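PDB 6CKG: D-glycerate 3-kinase from Cryptococcus neoformans var. grubii serotype A, which probably catalyses the ATP-dependent phosphorylation of D-glycerate to 3-phosphoglycerate. Local coordinates for residues 18-23 and 316-321; 257-262 and 290-295; 261-266 and 282-287. All coordinates share one frame; numbering follows the deposited sequence.

Interaction 1 (18-23 and 316-321)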
loop_
_atom_site.group_PDB
_atom_site.type_symbol
_atom_site.label_atom_id
_atom_site.label_comp_id
_atom_site.label_asym_id
_atom_site.label_seq_id
_atom_site.Cartn_x
_atom_site.Cartn_y
_atom_site.Cartn_z
ATOM N N GLY A 18 -1.667 15.258 -14.898
ATOM C CA GLY A 18 -0.504 16.060 -14.579
ATOM C C GLY A 18 0.803 15.321 -14.802
ATOM O O GLY A 18 0.853 14.226 -15.367
ATOM N N ALA A 19 1.887 15.944 -14.329
ATOM C CA ALA A 19 3.223 15.413 -14.580
ATOM C C ALA A 19 3.393 14.017 -13.983
ATOM O O ALA A 19 3.948 13.123 -14.631
ATOM C CB ALA A 19 4.282 16.366 -14.030
ATOM N N MET A 20 2.933 13.810 -12.741
ATOM C CA MET A 20 3.110 12.499 -12.122
ATOM C C MET A 20 2.345 11.419 -12.880
ATOM O O MET A 20 2.875 10.329 -13.122
ATOM C CB MET A 20 2.686 12.518 -10.653
ATOM C CG MET A 20 2.997 11.196 -9.943
ATOM S SD MET A 20 2.610 11.078 -8.171
ATOM C CE MET A 20 3.730 12.307 -7.488
ATOM N N VAL A 21 1.098 11.704 -13.273
ATOM C CA VAL A 21 0.312 10.726 -14.023
ATOM C C VAL A 21 0.995 10.411 -15.351
ATOM O O VAL A 21 1.202 9.243 -15.697
ATOM C CB VAL A 21 -1.128 11.230 -14.227
ATOM C CG1 VAL A 21 -1.811 10.485 -15.385
ATOM C CG2 VAL A 21 -1.925 11.075 -12.956
ATOM N N GLN A 22 1.383 11.451 -16.099
ATOM C CA GLN A 22 2.036 11.242 -17.394
ATOM C C GLN A 22 3.348 10.487 -17.244
ATOM O O GLN A 22 3.661 9.595 -18.045
ATOM C CB GLN A 22 2.304 12.581 -18.084
ATOM C CG GLN A 22 1.067 13.383 -18.405
ATOM C CD GLN A 22 1.383 14.599 -19.253
ATOM O OE1 GLN A 22 2.531 14.805 -19.658
ATOM N NE2 GLN A 22 0.366 15.410 -19.530
ATOM N N GLN A 23 4.150 10.855 -16.248
ATOM C CA GLN A 23 5.425 10.181 -16.065
ATOM C C GLN A 23 5.221 8.738 -15.634
ATOM O O GLN A 23 5.947 7.845 -16.087
ATOM C CB GLN A 23 6.279 10.941 -15.048
ATOM C CG GLN A 23 6.848 12.238 -15.603
ATOM C CD GLN A 23 7.702 12.960 -14.589
ATOM O OE1 GLN A 23 8.643 12.390 -14.043
ATOM N NE2 GLN A 23 7.363 14.214 -14.314
ATOM N N PHE A 316 9.099 9.059 -7.064
ATOM C CA PHE A 316 8.866 10.494 -7.119
ATOM C C PHE A 316 9.133 11.067 -5.740
ATOM O O PHE A 316 8.569 10.590 -4.756
ATOM C CB PHE A 316 7.430 10.828 -7.524
ATOM C CG PHE A 316 7.054 10.362 -8.908
ATOM C CD1 PHE A 316 7.406 11.107 -10.025
ATOM C CD2 PHE A 316 6.324 9.202 -9.082
ATOM C CE1 PHE A 316 7.048 10.683 -11.299
ATOM C CE2 PHE A 316 5.964 8.768 -10.349
ATOM C CZ PHE A 316 6.319 9.510 -11.459
ATOM N N ILE A 317 9.985 12.079 -5.672
ATOM C CA ILE A 317 10.255 12.788 -4.429
ATOM C C ILE A 317 9.461 14.083 -4.476
ATOM O O ILE A 317 9.607 14.868 -5.417
ATOM C CB ILE A 317 11.759 13.048 -4.255
ATOM C CG1 ILE A 317 12.502 11.707 -4.240
ATOM C CG2 ILE A 317 12.026 13.870 -3.001
ATOM C CD1 ILE A 317 13.996 11.810 -4.146
ATOM N N VAL A 318 8.600 14.301 -3.483
ATOM C CA VAL A 318 7.654 15.410 -3.541
ATOM C C VAL A 318 7.845 16.335 -2.341
ATOM O O VAL A 318 8.286 15.915 -1.262
ATOM C CB VAL A 318 6.200 14.893 -3.616
ATOM C CG1 VAL A 318 5.990 14.070 -4.883
ATOM C CG2 VAL A 318 5.867 14.067 -2.391
ATOM N N ASN A 319 7.513 17.614 -2.536
ATOM C CA ASN A 319 7.542 18.570 -1.440
ATOM C C ASN A 319 6.176 18.576 -0.752
ATOM O O ASN A 319 5.291 17.780 -1.077
ATOM C CB ASN A 319 7.967 19.962 -1.924
ATOM C CG ASN A 319 7.023 20.558 -2.968
ATOM O OD1 ASN A 319 5.888 20.115 -3.146
ATOM N ND2 ASN A 319 7.504 21.588 -3.662
ATOM N N ILE A 320 5.991 19.488 0.207
ATOM C CA ILE A 320 4.771 19.472 1.006
ATOM C C ILE A 320 3.560 19.861 0.172
ATOM O O ILE A 320 2.432 19.471 0.499
ATOM C CB ILE A 320 4.917 20.376 2.246
ATOM C CG1 ILE A 320 3.809 20.062 3.257
ATOM C CG2 ILE A 320 4.908 21.849 1.847
ATOM C CD1 ILE A 320 4.249 20.169 4.714
ATOM N N LYS A 321 3.761 20.600 -0.916
ATOM C CA LYS A 321 2.682 20.890 -1.844
ATOM C C LYS A 321 2.465 19.771 -2.850
ATOM O O LYS A 321 1.762 19.977 -3.843
ATOM C CB LYS A 321 2.956 22.206 -2.573
ATOM C CG LYS A 321 2.974 23.423 -1.658
ATOM C CD LYS A 321 3.476 24.646 -2.403
ATOM C CE LYS A 321 2.450 25.757 -2.407
ATOM N NZ LYS A 321 2.956 26.941 -3.158
#
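Met20 and Gln23, one turn apart at the start of helix 19-38, receive the ring of Phe316 from strand 313-318. Gly18 sits at the N-cap, and its carbonyl takes the amide of Gln22, which opens the first helical turn. The CG of Met20 lies anti to the backbone N (chi1 -174°), and the chain runs out straight before turning at chi3, so that successive atoms travel along the aromatic ring. CG stands over the centre of one face of Phe316, 3.9 Å from the ring centroid and 12° off the normal, a CH-pi contact. SD follows at 4.7 Å from the same centroid in an oblique Met-aromatic contact. Beyond the ring, CE reaches Val318 and packs on its CG1 at 3.9 Å. A flexible, unbranched thioether suits this place because it can follow a flat ring and still fill the space beside a branched valine. Val21 turns to the other side of the helix and packs on helix 63-75. Gln23 comes to a different part of the ring: its CB lies at the edge, in plane, 3.8 Å from Phe316 CE1, while OE1 approaches CE1 at 3.6 Å, with amide and ring planes 66° apart. Its aliphatic part can thus border a buried ring while the amide stays in an exposed position. Phe316 and Val318, alternate residues of the strand, present their side chains on the same sheet face, where Ile251 of the adjacent strand 247-253 also meets Met20. The arrangement belongs to the alpha/beta sandwich of P-loop kinases, with the N-terminal helix packed nearly antiparallel to strand 313-318.

Interaction 2 (257-262 and 290-295)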
loop_
_atom_site.group_PDB
_atom_site.type_symbol
_atom_site.label_atom_id
_atom_site.label_comp_id
_atom_site.label_asym_id
_atom_site.label_seq_id
_atom_site.Cartn_x
_atom_site.Cartn_y
_atom_site.Cartn_z
ATOM N N SER A 257 7.459 14.068 8.078
ATOM C CA SER A 257 6.528 14.930 8.801
ATOM C C SER A 257 5.350 15.355 7.939
ATOM O O SER A 257 4.286 15.679 8.481
ATOM C CB SER A 257 7.250 16.170 9.325
ATOM O OG SER A 257 7.637 17.011 8.253
ATOM N N TYR A 258 5.513 15.357 6.610
ATOM C CA TYR A 258 4.419 15.745 5.725
ATOM C C TYR A 258 3.191 14.869 5.935
ATOM O O TYR A 258 2.061 15.329 5.739
ATOM C CB TYR A 258 4.855 15.666 4.253
ATOM C CG TYR A 258 6.019 16.557 3.837
ATOM C CD1 TYR A 258 6.604 17.460 4.726
ATOM C CD2 TYR A 258 6.528 16.493 2.543
ATOM C CE1 TYR A 258 7.661 18.257 4.339
ATOM C CE2 TYR A 258 7.585 17.292 2.147
ATOM C CZ TYR A 258 8.147 18.169 3.048
ATOM O OH TYR A 258 9.197 18.961 2.644
ATOM N N VAL A 259 3.382 13.614 6.347
ATOM C CA VAL A 259 2.259 12.680 6.411
ATOM C C VAL A 259 1.199 13.170 7.390
ATOM O O VAL A 259 -0.004 13.099 7.106
ATOM C CB VAL A 259 2.758 11.269 6.771
ATOM C CG1 VAL A 259 1.592 10.308 6.889
ATOM C CG2 VAL A 259 3.757 10.779 5.728
ATOM N N TRP A 260 1.627 13.679 8.553
ATOM C CA TRP A 260 0.698 14.298 9.497
ATOM C C TRP A 260 -0.028 15.474 8.858
ATOM O O TRP A 260 -1.255 15.596 8.957
ATOM C CB TRP A 260 1.441 14.791 10.742
ATOM C CG TRP A 260 1.724 13.781 11.811
ATOM C CD1 TRP A 260 0.829 13.241 12.698
ATOM C CD2 TRP A 260 3.004 13.231 12.150
ATOM N NE1 TRP A 260 1.472 12.368 13.548
ATOM C CE2 TRP A 260 2.807 12.344 13.233
ATOM C CE3 TRP A 260 4.296 13.390 11.632
ATOM C CZ2 TRP A 260 3.854 11.623 13.808
ATOM C CZ3 TRP A 260 5.333 12.672 12.205
ATOM C CH2 TRP A 260 5.106 11.800 13.281
ATOM N N THR A 261 0.731 16.376 8.232
ATOM C CA THR A 261 0.144 17.574 7.644
ATOM C C THR A 261 -0.860 17.215 6.550
ATOM O O THR A 261 -1.975 17.748 6.515
ATOM C CB THR A 261 1.254 18.466 7.092
ATOM O OG1 THR A 261 2.175 18.783 8.143
ATOM C CG2 THR A 261 0.671 19.747 6.500
ATOM N N TRP A 262 -0.478 16.302 5.654
ATOM C CA TRP A 262 -1.369 15.879 4.577
ATOM C C TRP A 262 -2.636 15.225 5.122
ATOM O O TRP A 262 -3.746 15.511 4.659
ATOM C CB TRP A 262 -0.637 14.914 3.648
ATOM C CG TRP A 262 0.405 15.551 2.790
ATOM C CD1 TRP A 262 0.475 16.860 2.410
ATOM C CD2 TRP A 262 1.535 14.897 2.197
ATOM N NE1 TRP A 262 1.582 17.060 1.615
ATOM C CE2 TRP A 262 2.246 15.869 1.467
ATOM C CE3 TRP A 262 2.009 13.581 2.208
ATOM C CZ2 TRP A 262 3.412 15.571 0.760
ATOM C CZ3 TRP A 262 3.167 13.286 1.508
ATOM C CH2 TRP A 262 3.859 14.281 0.797
ATOM N N ARG A 290 -0.319 5.626 14.813
ATOM C CA ARG A 290 -0.365 4.173 14.660
ATOM C C ARG A 290 0.328 3.700 13.381
ATOM O O ARG A 290 0.839 2.576 13.348
ATOM C CB ARG A 290 -1.816 3.669 14.686
ATOM C CG ARG A 290 -2.464 3.617 16.101
ATOM C CD ARG A 290 -3.915 3.039 16.121
ATOM N NE ARG A 290 -3.981 1.586 15.893
ATOM C CZ ARG A 290 -4.426 1.018 14.768
ATOM N NH1 ARG A 290 -4.438 -0.304 14.637
ATOM N NH2 ARG A 290 -4.866 1.770 13.773
ATOM N N TYR A 291 0.351 4.522 12.323
ATOM C CA TYR A 291 1.004 4.149 11.071
ATOM C C TYR A 291 2.481 4.520 11.025
ATOM O O TYR A 291 3.271 3.793 10.414
ATOM C CB TYR A 291 0.300 4.810 9.880
ATOM C CG TYR A 291 -1.085 4.269 9.633
ATOM C CD1 TYR A 291 -2.179 4.717 10.381
ATOM C CD2 TYR A 291 -1.303 3.294 8.663
ATOM C CE1 TYR A 291 -3.449 4.210 10.161
ATOM C CE2 TYR A 291 -2.567 2.783 8.438
ATOM C CZ TYR A 291 -3.632 3.247 9.183
ATOM O OH TYR A 291 -4.882 2.734 8.954
ATOM N N MET A 292 2.859 5.645 11.629
ATOM C CA MET A 292 4.234 6.136 11.537
ATOM C C MET A 292 5.311 5.135 11.959
ATOM O O MET A 292 6.383 5.139 11.333
ATOM C CB MET A 292 4.373 7.427 12.358
ATOM C CG MET A 292 4.258 8.698 11.547
ATOM S SD MET A 292 5.503 8.837 10.243
ATOM C CE MET A 292 4.412 8.989 8.844
ATOM N N PRO A 293 5.131 4.293 12.988
ATOM C CA PRO A 293 6.194 3.316 13.290
ATOM C C PRO A 293 6.486 2.388 12.127
ATOM O O PRO A 293 7.638 1.974 11.948
ATOM C CB PRO A 293 5.649 2.540 14.499
ATOM C CG PRO A 293 4.525 3.332 15.018
ATOM C CD PRO A 293 3.994 4.171 13.919
ATOM N N SER A 294 5.475 2.074 11.309
ATOM C CA SER A 294 5.712 1.212 10.161
ATOM C C SER A 294 6.545 1.916 9.100
ATOM O O SER A 294 7.407 1.288 8.478
ATOM C CB SER A 294 4.382 0.732 9.566
ATOM O OG SER A 294 3.823 -0.307 10.360
ATOM N N TYR A 295 6.263 3.202 8.843
ATOM C CA TYR A 295 7.117 3.990 7.956
ATOM C C TYR A 295 8.547 4.031 8.474
ATOM O O TYR A 295 9.500 3.839 7.709
ATOM C CB TYR A 295 6.576 5.417 7.815
ATOM C CG TYR A 295 5.289 5.562 7.018
ATOM C CD1 TYR A 295 5.306 5.620 5.629
ATOM C CD2 TYR A 295 4.068 5.692 7.661
ATOM C CE1 TYR A 295 4.126 5.773 4.897
ATOM C CE2 TYR A 295 2.884 5.842 6.938
ATOM C CZ TYR A 295 2.920 5.879 5.565
ATOM O OH TYR A 295 1.744 6.038 4.863
#
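Met292 lays its CG over the six-membered ring of Trp260, 3.6 Å above the plane and displaced from the ring centre. The nearest ring atom, CH2 of Trp260, is 3.7 Å from CG, and the CH-pi contact to the ring centroid measures 4.0 Å. SD of Met292 stands at 4.7 Å from that centroid, 28° off the normal, adding an oblique Met-aromatic contact. From there the chain, bent at chi2 (-60°) and again at chi3, brings CE down to Val259. The two side chains reach toward each other tip to tip: CE lies 3.5 Å from Val259 CB, a tight fit for two carbons, and touches both methyl branches. Methionine suits the place because one supple chain serves two neighbours of different shape, a broad indole and a compact branched valine. Trp260 offers its flat hydrocarbon portion to this contact, while its NE1 makes a weak hydrogen bond to Asn289 OD1, just outside segment 290-295, adding one polar link between the helices. Ile288 packs against both Val259 and Trp260, and Met292 also packs on Thr219 of a loop. No hydrogen bond joins segments 257-262 and 290-295 themselves; they are held by dispersion and by the polarisable sulfur beside the aromatic cloud, forces that depend on close fit rather than on the direction of any polar group.

Interaction 3 (261-266 and 282-287)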
loop_
_atom_site.group_PDB
_atom_site.type_symbol
_atom_site.label_atom_id
_atom_site.label_comp_id
_atom_site.label_asym_id
_atom_site.label_seq_id
_atom_site.Cartn_x
_atom_site.Cartn_y
_atom_site.Cartn_z
ATOM N N THR A 261 0.731 16.376 8.232
ATOM C CA THR A 261 0.144 17.574 7.644
ATOM C C THR A 261 -0.860 17.215 6.550
ATOM O O THR A 261 -1.975 17.748 6.515
ATOM C CB THR A 261 1.254 18.466 7.092
ATOM O OG1 THR A 261 2.175 18.783 8.143
ATOM C CG2 THR A 261 0.671 19.747 6.500
ATOM N N TRP A 262 -0.478 16.302 5.654
ATOM C CA TRP A 262 -1.369 15.879 4.577
ATOM C C TRP A 262 -2.636 15.225 5.122
ATOM O O TRP A 262 -3.746 15.511 4.659
ATOM C CB TRP A 262 -0.637 14.914 3.648
ATOM C CG TRP A 262 0.405 15.551 2.790
ATOM C CD1 TRP A 262 0.475 16.860 2.410
ATOM C CD2 TRP A 262 1.535 14.897 2.197
ATOM N NE1 TRP A 262 1.582 17.060 1.615
ATOM C CE2 TRP A 262 2.246 15.869 1.467
ATOM C CE3 TRP A 262 2.009 13.581 2.208
ATOM C CZ2 TRP A 262 3.412 15.571 0.760
ATOM C CZ3 TRP A 262 3.167 13.286 1.508
ATOM C CH2 TRP A 262 3.859 14.281 0.797
ATOM N N ARG A 263 -2.492 14.329 6.103
ATOM C CA ARG A 263 -3.667 13.632 6.615
ATOM C C ARG A 263 -4.612 14.586 7.333
ATOM O O ARG A 263 -5.830 14.378 7.317
ATOM C CB ARG A 263 -3.247 12.489 7.539
ATOM C CG ARG A 263 -4.392 11.552 7.920
ATOM C CD ARG A 263 -5.071 10.966 6.687
ATOM N NE ARG A 263 -6.203 10.107 7.026
ATOM C CZ ARG A 263 -7.424 10.554 7.301
ATOM N NH1 ARG A 263 -7.672 11.857 7.282
ATOM N NH2 ARG A 263 -8.400 9.703 7.597
ATOM N N LEU A 264 -4.075 15.636 7.964
ATOM C CA LEU A 264 -4.929 16.680 8.525
ATOM C C LEU A 264 -5.660 17.444 7.425
ATOM O O LEU A 264 -6.868 17.690 7.527
ATOM C CB LEU A 264 -4.104 17.640 9.384
ATOM C CG LEU A 264 -4.063 17.315 10.876
ATOM C CD1 LEU A 264 -3.237 18.346 11.628
ATOM C CD2 LEU A 264 -5.474 17.248 11.435
ATOM N N GLN A 265 -4.939 17.852 6.377
ATOM C CA GLN A 265 -5.587 18.499 5.235
ATOM C C GLN A 265 -6.710 17.636 4.685
ATOM O O GLN A 265 -7.811 18.128 4.403
ATOM C CB GLN A 265 -4.581 18.773 4.117
ATOM C CG GLN A 265 -3.432 19.707 4.443
ATOM C CD GLN A 265 -2.584 19.973 3.212
ATOM O OE1 GLN A 265 -3.045 19.775 2.087
ATOM N NE2 GLN A 265 -1.345 20.416 3.414
ATOM N N GLN A 266 -6.428 16.342 4.498
ATOM C CA GLN A 266 -7.428 15.425 3.961
ATOM C C GLN A 266 -8.680 15.407 4.830
ATOM O O GLN A 266 -9.803 15.483 4.318
ATOM C CB GLN A 266 -6.847 14.014 3.839
ATOM C CG GLN A 266 -7.904 12.963 3.462
ATOM C CD GLN A 266 -7.366 11.538 3.409
ATOM O OE1 GLN A 266 -6.179 11.312 3.151
ATOM N NE2 GLN A 266 -8.247 10.566 3.650
ATOM N N GLU A 282 -6.847 16.270 16.981
ATOM C CA GLU A 282 -6.132 15.391 17.900
ATOM C C GLU A 282 -6.319 13.931 17.511
ATOM O O GLU A 282 -5.365 13.145 17.546
ATOM C CB GLU A 282 -6.584 15.639 19.342
ATOM N N GLN A 283 -7.528 13.555 17.090
ATOM C CA GLN A 283 -7.749 12.169 16.676
ATOM C C GLN A 283 -6.959 11.817 15.416
ATOM O O GLN A 283 -6.474 10.686 15.278
ATOM C CB GLN A 283 -9.242 11.915 16.484
ATOM C CG GLN A 283 -9.969 11.869 17.807
ATOM C CD GLN A 283 -11.464 11.808 17.655
ATOM O OE1 GLN A 283 -12.026 12.320 16.686
ATOM N NE2 GLN A 283 -12.124 11.182 18.616
ATOM N N VAL A 284 -6.808 12.763 14.489
ATOM C CA VAL A 284 -5.956 12.506 13.329
ATOM C C VAL A 284 -4.520 12.235 13.779
ATOM O O VAL A 284 -3.847 11.334 13.259
ATOM C CB VAL A 284 -6.031 13.679 12.333
ATOM C CG1 VAL A 284 -4.994 13.509 11.230
ATOM C CG2 VAL A 284 -7.440 13.792 11.734
ATOM N N ARG A 285 -4.039 12.994 14.767
ATOM C CA ARG A 285 -2.690 12.781 15.288
ATOM C C ARG A 285 -2.517 11.361 15.828
ATOM O O ARG A 285 -1.571 10.654 15.453
ATOM C CB ARG A 285 -2.390 13.813 16.375
ATOM C CG ARG A 285 -0.929 13.881 16.792
ATOM C CD ARG A 285 -0.715 14.905 17.903
ATOM N NE ARG A 285 -1.341 14.493 19.158
ATOM C CZ ARG A 285 -0.745 13.730 20.070
ATOM N NH1 ARG A 285 0.494 13.295 19.863
ATOM N NH2 ARG A 285 -1.385 13.401 21.187
ATOM N N HIS A 286 -3.422 10.927 16.719
ATOM C CA HIS A 286 -3.377 9.557 17.233
ATOM C C HIS A 286 -3.509 8.531 16.108
ATOM O O HIS A 286 -2.876 7.467 16.141
ATOM C CB HIS A 286 -4.482 9.344 18.272
ATOM C CG HIS A 286 -4.350 10.200 19.495
ATOM N ND1 HIS A 286 -3.251 10.152 20.328
ATOM C CD2 HIS A 286 -5.193 11.111 20.041
ATOM C CE1 HIS A 286 -3.417 11.003 21.325
ATOM N NE2 HIS A 286 -4.587 11.598 21.174
ATOM N N PHE A 287 -4.346 8.826 15.114
ATOM C CA PHE A 287 -4.497 7.928 13.974
ATOM C C PHE A 287 -3.166 7.722 13.254
ATOM O O PHE A 287 -2.763 6.587 12.979
ATOM C CB PHE A 287 -5.556 8.497 13.030
ATOM C CG PHE A 287 -5.748 7.721 11.761
ATOM C CD1 PHE A 287 -6.624 6.647 11.714
ATOM C CD2 PHE A 287 -5.092 8.097 10.597
ATOM C CE1 PHE A 287 -6.825 5.942 10.527
ATOM C CE2 PHE A 287 -5.293 7.398 9.400
ATOM C CZ PHE A 287 -6.162 6.321 9.371
#
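The guanidinium of Arg263 and the ring of Phe287 meet obliquely, NE of Arg263 lying 3.7 Å from Phe287 CE2 with the two planes 68° apart. Over the centre of one guanidinium face stands the amide NE2 of Gln266, one turn further along the same helix. This placement follows from a bend at chi2 (56°), which turns the arginine chain along the helix; the aliphatic CG, meanwhile, rests 3.9 Å from Val284 CG1. The charge is answered by Glu267, to which NH1 forms a salt bridge, leaving the hydrocarbon stem to line the apolar interface. Leu264 closes the other part of the contact, its CD2 packing 3.7 Å from Val284 CB. A short, branched valine suits this place because it lets the backbones come close, with the CA atoms of Leu264 and Val284 6.4 Å apart, yet still presents methyls to both Arg263 and Leu264. Met279, in the loop before helix 281-298, packs on Arg263, Val284 and Phe287. With segment axes 9.9 Å apart and directions at 135°, the arrangement is that of two consecutive helices packed in a splayed alpha-alpha hairpin and joined by a short connection.

How the interactions relate
Interactions 2 and 3 join the same pair, helices 258-273 and 281-298, with centres about 9 Å apart, whereas interaction 1 ties the N-terminal helix to a strand of the central sheet. Interaction 2 is the buried one and is purely apolar and sulfur-aromatic; interaction 3, nearer the connection between the helices, is partly buried and admits an arginine whose charge is paired. Interaction 1, also partly buried, shares the Met-aromatic theme of interaction 2 but adds a glutamine at its exposed border. The two regions meet through Trp262, whose NE1 probably hydrogen-bonds Ile320 O at 2.8 Å, linking the loop that follows the strand to helix 258-273.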